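Local structure of putative uncharacterized protein (Mycobacterium smegmatis, 3UID) at residues H54-G59 / T81-P86; T63-G68 / E98-N103; L15-E20 / G143-A148. The protein probably acts as a toxin, being a structural homologue of the Mycobacterium tuberculosis type II toxin Rv2035, which is involved in the hypoxic response. All coordinates share one frame; numbering follows the deposited sequence.

Interaction 1: residues H54-G59 / T81-P86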
loop_
_atom_site.group_PDB
_atom_site.type_symbol
_atom_site.label_atom_id
_atom_site.label_comp_id
_atom_site.label_asym_id
_atom_site.label_seq_id
_atom_site.Cartn_x
_atom_site.Cartn_y
_atom_site.Cartn_z
ATOM N N HIS A 54 9.478 1.752 -10.782
ATOM C CA HIS A 54 8.024 1.865 -10.787
ATOM C C HIS A 54 7.501 1.785 -12.226
ATOM O O HIS A 54 7.819 2.626 -13.067
ATOM C CB HIS A 54 7.634 3.193 -10.135
ATOM C CG HIS A 54 6.156 3.443 -10.078
ATOM N ND1 HIS A 54 5.421 3.818 -11.183
ATOM C CD2 HIS A 54 5.285 3.406 -9.040
ATOM C CE1 HIS A 54 4.158 3.987 -10.832
ATOM N NE2 HIS A 54 4.048 3.741 -9.538
ATOM N N ASP A 55 6.710 0.756 -12.495
ATOM C CA ASP A 55 6.113 0.549 -13.802
ATOM C C ASP A 55 4.713 -0.000 -13.542
ATOM O O ASP A 55 4.552 -1.203 -13.353
ATOM C CB ASP A 55 6.967 -0.463 -14.557
ATOM C CG ASP A 55 6.474 -0.740 -15.965
ATOM O OD1 ASP A 55 5.528 -0.072 -16.444
ATOM O OD2 ASP A 55 7.067 -1.637 -16.594
ATOM N N LEU A 56 3.711 0.877 -13.479
ATOM C CA LEU A 56 2.349 0.427 -13.155
ATOM C C LEU A 56 1.607 -0.073 -14.388
ATOM O O LEU A 56 0.753 0.620 -14.947
ATOM C CB LEU A 56 1.554 1.532 -12.452
ATOM C CG LEU A 56 0.221 1.140 -11.806
ATOM C CD1 LEU A 56 0.405 0.064 -10.769
ATOM C CD2 LEU A 56 -0.457 2.368 -11.192
ATOM N N ARG A 57 1.950 -1.289 -14.795
ATOM C CA ARG A 57 1.336 -1.942 -15.943
ATOM C C ARG A 57 1.474 -3.431 -15.674
ATOM O O ARG A 57 2.378 -3.848 -14.946
ATOM C CB ARG A 57 2.056 -1.548 -17.239
ATOM C CG ARG A 57 1.162 -1.573 -18.479
ATOM C CD ARG A 57 0.033 -0.531 -18.403
ATOM N NE ARG A 57 -1.260 -1.097 -18.006
ATOM C CZ ARG A 57 -2.385 -0.949 -18.699
ATOM N NH1 ARG A 57 -2.377 -0.251 -19.828
ATOM N NH2 ARG A 57 -3.520 -1.495 -18.270
ATOM N N PRO A 58 0.573 -4.247 -16.231
ATOM C CA PRO A 58 0.685 -5.690 -15.987
ATOM C C PRO A 58 2.054 -6.221 -16.414
ATOM O O PRO A 58 2.520 -5.920 -17.516
ATOM C CB PRO A 58 -0.432 -6.273 -16.855
ATOM C CG PRO A 58 -1.447 -5.169 -16.928
ATOM C CD PRO A 58 -0.630 -3.909 -17.010
ATOM N N GLY A 59 2.687 -6.999 -15.539
ATOM C CA GLY A 59 4.035 -7.478 -15.776
ATOM C C GLY A 59 5.100 -6.531 -15.256
ATOM O O GLY A 59 6.282 -6.868 -15.212
ATOM N N THR A 81 0.015 -7.440 -11.569
ATOM C CA THR A 81 -0.687 -8.446 -12.359
ATOM C C THR A 81 -1.868 -7.909 -13.180
ATOM O O THR A 81 -2.210 -8.481 -14.218
ATOM C CB THR A 81 -1.165 -9.612 -11.483
ATOM O OG1 THR A 81 -2.052 -9.112 -10.480
ATOM C CG2 THR A 81 0.024 -10.314 -10.823
ATOM N N ALA A 82 -2.482 -6.823 -12.724
ATOM C CA ALA A 82 -3.603 -6.229 -13.448
ATOM C C ALA A 82 -3.650 -4.737 -13.190
ATOM O O ALA A 82 -3.318 -4.293 -12.092
ATOM C CB ALA A 82 -4.913 -6.879 -13.022
ATOM N N VAL A 83 -4.052 -3.969 -14.202
ATOM C CA VAL A 83 -4.204 -2.525 -14.072
ATOM C C VAL A 83 -5.473 -2.083 -14.806
ATOM O O VAL A 83 -5.620 -2.319 -15.998
ATOM C CB VAL A 83 -2.977 -1.782 -14.645
ATOM C CG1 VAL A 83 -3.165 -0.268 -14.532
ATOM C CG2 VAL A 83 -1.702 -2.224 -13.936
ATOM N N ASP A 84 -6.381 -1.436 -14.076
ATOM C CA ASP A 84 -7.660 -1.003 -14.615
ATOM C C ASP A 84 -7.895 0.441 -14.164
ATOM O O ASP A 84 -8.649 0.715 -13.239
ATOM C CB ASP A 84 -8.766 -1.949 -14.124
ATOM C CG ASP A 84 -10.164 -1.465 -14.472
ATOM O OD1 ASP A 84 -10.331 -0.743 -15.475
ATOM O OD2 ASP A 84 -11.100 -1.823 -13.727
ATOM N N GLU A 85 -7.206 1.371 -14.818
ATOM C CA GLU A 85 -7.283 2.781 -14.444
ATOM C C GLU A 85 -8.690 3.345 -14.690
ATOM O O GLU A 85 -9.297 3.080 -15.729
ATOM C CB GLU A 85 -6.258 3.595 -15.252
ATOM C CG GLU A 85 -6.301 5.084 -14.951
ATOM C CD GLU A 85 -5.326 5.885 -15.803
ATOM O OE1 GLU A 85 -4.451 5.268 -16.446
ATOM O OE2 GLU A 85 -5.428 7.130 -15.822
ATOM N N PRO A 86 -9.215 4.136 -13.739
ATOM C CA PRO A 86 -8.632 4.513 -12.450
ATOM C C PRO A 86 -9.252 3.733 -11.297
ATOM O O PRO A 86 -9.159 4.186 -10.156
ATOM C CB PRO A 86 -9.078 5.963 -12.316
ATOM C CG PRO A 86 -10.467 5.937 -12.887
ATOM C CD PRO A 86 -10.390 4.971 -14.060
#
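V83 meets P58 and R57 at the surface. Its side chain is directed at the 54-59 loop. With CG1 anti to the backbone N (chi1 179°), CG2 sits beside that N and makes the apolar contact. V83 CG2 lies 3.7 Å from P58 CD and equally 3.7 Å from R57 CA. The P58 ring and the V83 side chain cross at about a right angle. P58 CB also lies 3.9 Å from T81 O.

The loop joins strands 50-54 and 61-67 of the antiparallel sheet, and V83 belongs to strand 73-84. Near V83, T81 and A82 both face S90, forming a classic beta bulge. L56 is the centre of an inverse gamma turn, and its CG is 4.4 Å from V83 CG2. Beyond this contact L56 touches F89, and V83 touches W29 of helix 25-33.

R57 leaves the backbone pointing away from the strand. Bends at chi2 and chi3 turn CD and then NE back, so that NE comes to V83. R57 NE stands 3.8 Å from V83 CB and is buried there without a polar partner in the model. R57 NH2 gives a weak hydrogen bond to V83 O, 3.2 Å long, with an N-H...O angle of only 123°. V83 O lies at the guanidinium edge, close to its plane.

Interaction 2: residues T63-G68 / E98-N103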
loop_
_atom_site.group_PDB
_atom_site.type_symbol
_atom_site.label_atom_id
_atom_site.label_comp_id
_atom_site.label_asym_id
_atom_site.label_seq_id
_atom_site.Cartn_x
_atom_site.Cartn_y
_atom_site.Cartn_z
ATOM N N THR A 63 9.483 -1.276 -6.906
ATOM C CA THR A 63 10.414 -1.644 -5.831
ATOM C C THR A 63 10.609 -0.468 -4.894
ATOM O O THR A 63 10.636 0.673 -5.329
ATOM C CB THR A 63 11.765 -2.126 -6.368
ATOM O OG1 THR A 63 12.408 -1.075 -7.115
ATOM C CG2 THR A 63 11.553 -3.332 -7.273
ATOM N N TYR A 64 10.722 -0.731 -3.600
ATOM C CA TYR A 64 10.691 0.370 -2.635
ATOM C C TYR A 64 11.458 0.089 -1.348
ATOM O O TYR A 64 11.648 -1.073 -0.947
ATOM C CB TYR A 64 9.238 0.697 -2.267
ATOM C CG TYR A 64 8.479 -0.488 -1.717
ATOM C CD1 TYR A 64 7.638 -1.233 -2.537
ATOM C CD2 TYR A 64 8.636 -0.889 -0.393
ATOM C CE1 TYR A 64 6.947 -2.332 -2.045
ATOM C CE2 TYR A 64 7.953 -1.994 0.103
ATOM C CZ TYR A 64 7.105 -2.700 -0.732
ATOM O OH TYR A 64 6.428 -3.800 -0.251
ATOM N N PHE A 65 11.895 1.164 -0.707
ATOM C CA PHE A 65 12.387 1.105 0.663
ATOM C C PHE A 65 11.403 1.840 1.549
ATOM O O PHE A 65 10.869 2.880 1.161
ATOM C CB PHE A 65 13.753 1.785 0.799
ATOM C CG PHE A 65 14.834 1.169 -0.035
ATOM C CD1 PHE A 65 15.029 -0.196 -0.036
ATOM C CD2 PHE A 65 15.661 1.965 -0.816
ATOM C CE1 PHE A 65 16.036 -0.766 -0.796
ATOM C CE2 PHE A 65 16.675 1.403 -1.577
ATOM C CZ PHE A 65 16.858 0.031 -1.568
ATOM N N MET A 66 11.191 1.305 2.746
ATOM C CA MET A 66 10.356 1.971 3.726
ATOM C C MET A 66 11.055 1.946 5.069
ATOM O O MET A 66 12.005 1.185 5.275
ATOM C CB MET A 66 8.994 1.287 3.851
ATOM C CG MET A 66 8.145 1.330 2.596
ATOM S SD MET A 66 6.620 0.411 2.838
ATOM C CE MET A 66 5.917 1.295 4.219
ATOM N N THR A 67 10.599 2.808 5.970
ATOM C CA THR A 67 11.087 2.808 7.342
ATOM C C THR A 67 9.990 2.246 8.238
ATOM O O THR A 67 8.908 2.821 8.327
ATOM C CB THR A 67 11.410 4.224 7.822
ATOM O OG1 THR A 67 12.387 4.798 6.957
ATOM C CG2 THR A 67 11.964 4.191 9.237
ATOM N N GLY A 68 10.255 1.109 8.875
ATOM C CA GLY A 68 9.322 0.517 9.823
ATOM C C GLY A 68 9.062 1.324 11.084
ATOM O O GLY A 68 9.727 2.313 11.355
ATOM N N GLU A 98 18.287 -5.126 0.644
ATOM C CA GLU A 98 18.581 -3.851 -0.006
ATOM C C GLU A 98 18.691 -4.001 -1.527
ATOM O O GLU A 98 18.488 -3.039 -2.272
ATOM C CB GLU A 98 19.874 -3.264 0.565
ATOM C CG GLU A 98 20.143 -1.825 0.140
ATOM C CD GLU A 98 19.475 -0.799 1.033
ATOM O OE1 GLU A 98 18.901 -1.192 2.070
ATOM O OE2 GLU A 98 19.532 0.408 0.708
ATOM N N ASP A 99 19.025 -5.206 -1.981
ATOM C CA ASP A 99 19.205 -5.475 -3.410
ATOM C C ASP A 99 17.931 -5.947 -4.091
ATOM O O ASP A 99 17.946 -6.331 -5.267
ATOM C CB ASP A 99 20.289 -6.537 -3.604
ATOM C CG ASP A 99 21.643 -6.080 -3.106
ATOM O OD1 ASP A 99 21.926 -4.861 -3.160
ATOM O OD2 ASP A 99 22.425 -6.940 -2.647
ATOM N N PHE A 100 16.846 -5.935 -3.329
ATOM C CA PHE A 100 15.531 -6.454 -3.740
ATOM C C PHE A 100 15.483 -7.957 -3.972
ATOM O O PHE A 100 14.623 -8.451 -4.700
ATOM C CB PHE A 100 14.939 -5.654 -4.910
ATOM C CG PHE A 100 14.773 -4.205 -4.587
ATOM C CD1 PHE A 100 13.894 -3.816 -3.598
ATOM C CD2 PHE A 100 15.549 -3.244 -5.210
ATOM C CE1 PHE A 100 13.753 -2.474 -3.258
ATOM C CE2 PHE A 100 15.406 -1.903 -4.884
ATOM C CZ PHE A 100 14.522 -1.527 -3.898
ATOM N N ASN A 101 16.382 -8.680 -3.314
ATOM C CA ASN A 101 16.289 -10.131 -3.279
ATOM C C ASN A 101 15.482 -10.577 -2.066
ATOM O O ASN A 101 15.724 -10.114 -0.956
ATOM C CB ASN A 101 17.681 -10.769 -3.252
ATOM C CG ASN A 101 18.522 -10.370 -4.446
ATOM O OD1 ASN A 101 19.666 -9.931 -4.305
ATOM N ND2 ASN A 101 17.939 -10.474 -5.629
ATOM N N PRO A 102 14.517 -11.482 -2.266
ATOM C CA PRO A 102 13.778 -12.034 -1.125
ATOM C C PRO A 102 14.712 -12.413 0.021
ATOM O O PRO A 102 15.708 -13.110 -0.183
ATOM C CB PRO A 102 13.116 -13.273 -1.724
ATOM C CG PRO A 102 12.814 -12.849 -3.143
ATOM C CD PRO A 102 14.028 -12.015 -3.550
ATOM N N ASN A 103 14.396 -11.944 1.225
ATOM C CA ASN A 103 15.259 -12.179 2.371
ATOM C C ASN A 103 14.522 -12.693 3.613
ATOM O O ASN A 103 15.052 -12.625 4.731
ATOM C CB ASN A 103 16.063 -10.921 2.712
ATOM C CG ASN A 103 15.194 -9.808 3.239
ATOM O OD1 ASN A 103 13.987 -9.778 2.991
ATOM N ND2 ASN A 103 15.802 -8.871 3.968
#
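T63 and F65 lie opposite F100 and E98, and the two backbones run in opposite directions, without pairing as strands. The CA atoms of T63 and F100 are 7.3 Å apart, and those of F65 and E98 are 8.0 Å apart. The contact is made without hydrogen bonds between the segments. Strand 61-67 is part of the antiparallel sheet of this SRPBCC-type fold. Residues 98-103 belong to the loop between strands 88-96 and 109-118. D97 helps to shape that loop, its OD1 accepting the backbone N-H groups of D99 and N101.

F100 points at the strand and lays its ring beneath T63. T63 CB stands almost straight over the ring centre, 3.7 Å from the F100 centroid, as a CH-pi contact. T63 OG1 has its partner in the backbone N of D53. At the edge of the same ring, near its plane, F100 CE1 is 3.4 Å from Y64 O.

The F65 and F100 rings are nearly parallel, 13° between planes, but displaced across each other, leaving little face-to-face overlap. Their centroids are 5.0 Å apart, while F65 CE1 and F100 CZ approach to 3.5 Å.

E98 bends at chi2 (86°), which turns CD toward the F65 ring. Its carboxylate stacks over one face of that ring, with the planes 19° apart. E98 OE2 is 3.5 Å from F65 CZ. K73 forms a salt bridge to OE2 and a cation-pi contact with F65, so it probably offsets the negative charge held against the aromatic ring. The backbone carbonyl of E98 takes part too: E98 O lies in the plane of the F65 ring at its edge, 3.5 Å from F65 CZ.

Interaction 3: residues L15-E20 / G143-A148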
loop_
_atom_site.group_PDB
_atom_site.type_symbol
_atom_site.label_atom_id
_atom_site.label_comp_id
_atom_site.label_asym_id
_atom_site.label_seq_id
_atom_site.Cartn_x
_atom_site.Cartn_y
_atom_site.Cartn_z
ATOM N N LEU A 15 -6.482 -9.366 5.017
ATOM C CA LEU A 15 -6.474 -8.117 5.772
ATOM C C LEU A 15 -6.953 -7.005 4.853
ATOM O O LEU A 15 -6.334 -6.726 3.828
ATOM C CB LEU A 15 -5.073 -7.804 6.307
ATOM C CG LEU A 15 -4.922 -6.417 6.931
ATOM C CD1 LEU A 15 -5.768 -6.292 8.190
ATOM C CD2 LEU A 15 -3.464 -6.136 7.248
ATOM N N THR A 16 -8.087 -6.407 5.201
ATOM C CA THR A 16 -8.696 -5.371 4.382
ATOM C C THR A 16 -8.707 -4.055 5.137
ATOM O O THR A 16 -9.176 -3.984 6.277
ATOM C CB THR A 16 -10.127 -5.764 3.971
ATOM O OG1 THR A 16 -10.079 -6.981 3.214
ATOM C CG2 THR A 16 -10.740 -4.688 3.109
ATOM N N ILE A 17 -8.135 -3.034 4.517
ATOM C CA ILE A 17 -8.179 -1.693 5.069
ATOM C C ILE A 17 -9.023 -0.832 4.135
ATOM O O ILE A 17 -8.862 -0.869 2.912
ATOM C CB ILE A 17 -6.769 -1.124 5.240
ATOM C CG1 ILE A 17 -5.979 -2.020 6.202
ATOM C CG2 ILE A 17 -6.842 0.312 5.743
ATOM C CD1 ILE A 17 -4.689 -1.418 6.706
ATOM N N THR A 18 -9.958 -0.095 4.714
ATOM C CA THR A 18 -10.820 0.782 3.941
ATOM C C THR A 18 -10.533 2.218 4.353
ATOM O O THR A 18 -10.310 2.503 5.533
ATOM C CB THR A 18 -12.306 0.450 4.186
ATOM O OG1 THR A 18 -12.539 -0.942 3.931
ATOM C CG2 THR A 18 -13.210 1.288 3.282
ATOM N N ALA A 19 -10.497 3.109 3.370
ATOM C CA ALA A 19 -10.287 4.527 3.624
ATOM C C ALA A 19 -11.281 5.335 2.832
ATOM O O ALA A 19 -11.821 4.859 1.835
ATOM C CB ALA A 19 -8.889 4.936 3.202
ATOM N N GLU A 20 -11.531 6.550 3.309
ATOM C CA GLU A 20 -12.290 7.524 2.546
ATOM C C GLU A 20 -11.445 8.766 2.329
ATOM O O GLU A 20 -10.808 9.273 3.252
ATOM C CB GLU A 20 -13.607 7.845 3.246
ATOM C CG GLU A 20 -14.592 6.696 3.158
ATOM C CD GLU A 20 -15.846 6.916 3.978
ATOM O OE1 GLU A 20 -16.133 8.075 4.343
ATOM O OE2 GLU A 20 -16.546 5.918 4.256
ATOM N N GLY A 143 3.911 -4.754 11.929
ATOM C CA GLY A 143 3.327 -3.426 11.939
ATOM C C GLY A 143 2.677 -2.990 10.641
ATOM O O GLY A 143 2.550 -1.788 10.400
ATOM N N VAL A 144 2.267 -3.945 9.806
ATOM C CA VAL A 144 1.680 -3.624 8.509
ATOM C C VAL A 144 0.543 -2.595 8.605
ATOM O O VAL A 144 0.447 -1.688 7.776
ATOM C CB VAL A 144 1.187 -4.897 7.760
ATOM C CG1 VAL A 144 -0.047 -5.481 8.429
ATOM C CG2 VAL A 144 0.883 -4.576 6.308
ATOM N N ILE A 145 -0.313 -2.723 9.620
ATOM C CA ILE A 145 -1.466 -1.824 9.703
ATOM C C ILE A 145 -1.043 -0.380 10.019
ATOM O O ILE A 145 -1.614 0.570 9.474
ATOM C CB ILE A 145 -2.527 -2.306 10.718
ATOM C CG1 ILE A 145 -3.050 -3.695 10.335
ATOM C CG2 ILE A 145 -3.673 -1.279 10.803
ATOM C CD1 ILE A 145 -3.874 -4.366 11.431
ATOM N N GLU A 146 -0.062 -0.215 10.905
ATOM C CA GLU A 146 0.461 1.114 11.237
ATOM C C GLU A 146 0.982 1.820 9.991
ATOM O O GLU A 146 0.712 2.998 9.772
ATOM C CB GLU A 146 1.615 1.003 12.230
ATOM C CG GLU A 146 1.240 0.469 13.583
ATOM C CD GLU A 146 2.459 0.042 14.381
ATOM O OE1 GLU A 146 2.606 -1.175 14.640
ATOM O OE2 GLU A 146 3.266 0.927 14.744
ATOM N N GLY A 147 1.758 1.096 9.191
ATOM C CA GLY A 147 2.321 1.653 7.976
ATOM C C GLY A 147 1.228 2.027 6.991
ATOM O O GLY A 147 1.267 3.090 6.367
ATOM N N ALA A 148 0.237 1.155 6.834
ATOM C CA ALA A 148 -0.834 1.414 5.869
ATOM C C ALA A 148 -1.652 2.629 6.299
ATOM O O ALA A 148 -2.015 3.481 5.480
ATOM C CB ALA A 148 -1.712 0.196 5.723
#
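L15 holds CG anti to its backbone N (chi1 171°), and its CD2 meets V144 CG1 at 3.7 Å. The two side chains reach toward each other tip to tip. In I17, CG1 is anti to the carbonyl carbon and the chain continues extended through chi2 (-167°), which carries CD1 out to the helix. I17 CD1 rests 3.5 Å from A148 CB, the tightest contact here.

I145 touches both strand residues. Its CG1 is 4.0 Å from L15 CD2, and the two side chains cross obliquely. Its CG2 is 4.2 Å from I17 CD1, a looser approach.

This is a strand of the curved antiparallel sheet meeting the C-terminal helix, the arrangement of the helix-grip fold known from Bet v 1-like proteins. Strand 15-20 and helix 144-148 run nearly parallel, with axes 21° apart and 10.5 Å at closest approach. The contact is wholly apolar. L15 and I145 also touch V6 of the neighbouring strand and L140 of helix 133-141. I17 continues the same contact one turn further along the helix, onto I152.

G143 forms the junction between the two helices. It closes helix 133-141 with a Schellman motif and stands at the N-cap position of the next. G143 O accepts the first-turn bond from G147 N, at 3.2 Å.

In the fold
All three interactions reach the same antiparallel sheet. Interactions 1 and 2 lie toward one edge of it. They use adjacent strands 73-84 and 61-67, and their centres are about 20 Å apart. Their segments alternate along the chain, so the two contacts cross in sequence. Interaction 3 uses helix 144-158 and strand 14-21, next to strand 3-9 at the far edge of the sheet from strand 50-54. Its centre is about 21 Å from that of interaction 1 and about 19 Å from that of interaction 2. Interactions 1 and 3 lie on opposite sides of the chain centre. Interaction 3 joins early and late parts of the chain, and both others are nested inside the loop it closes.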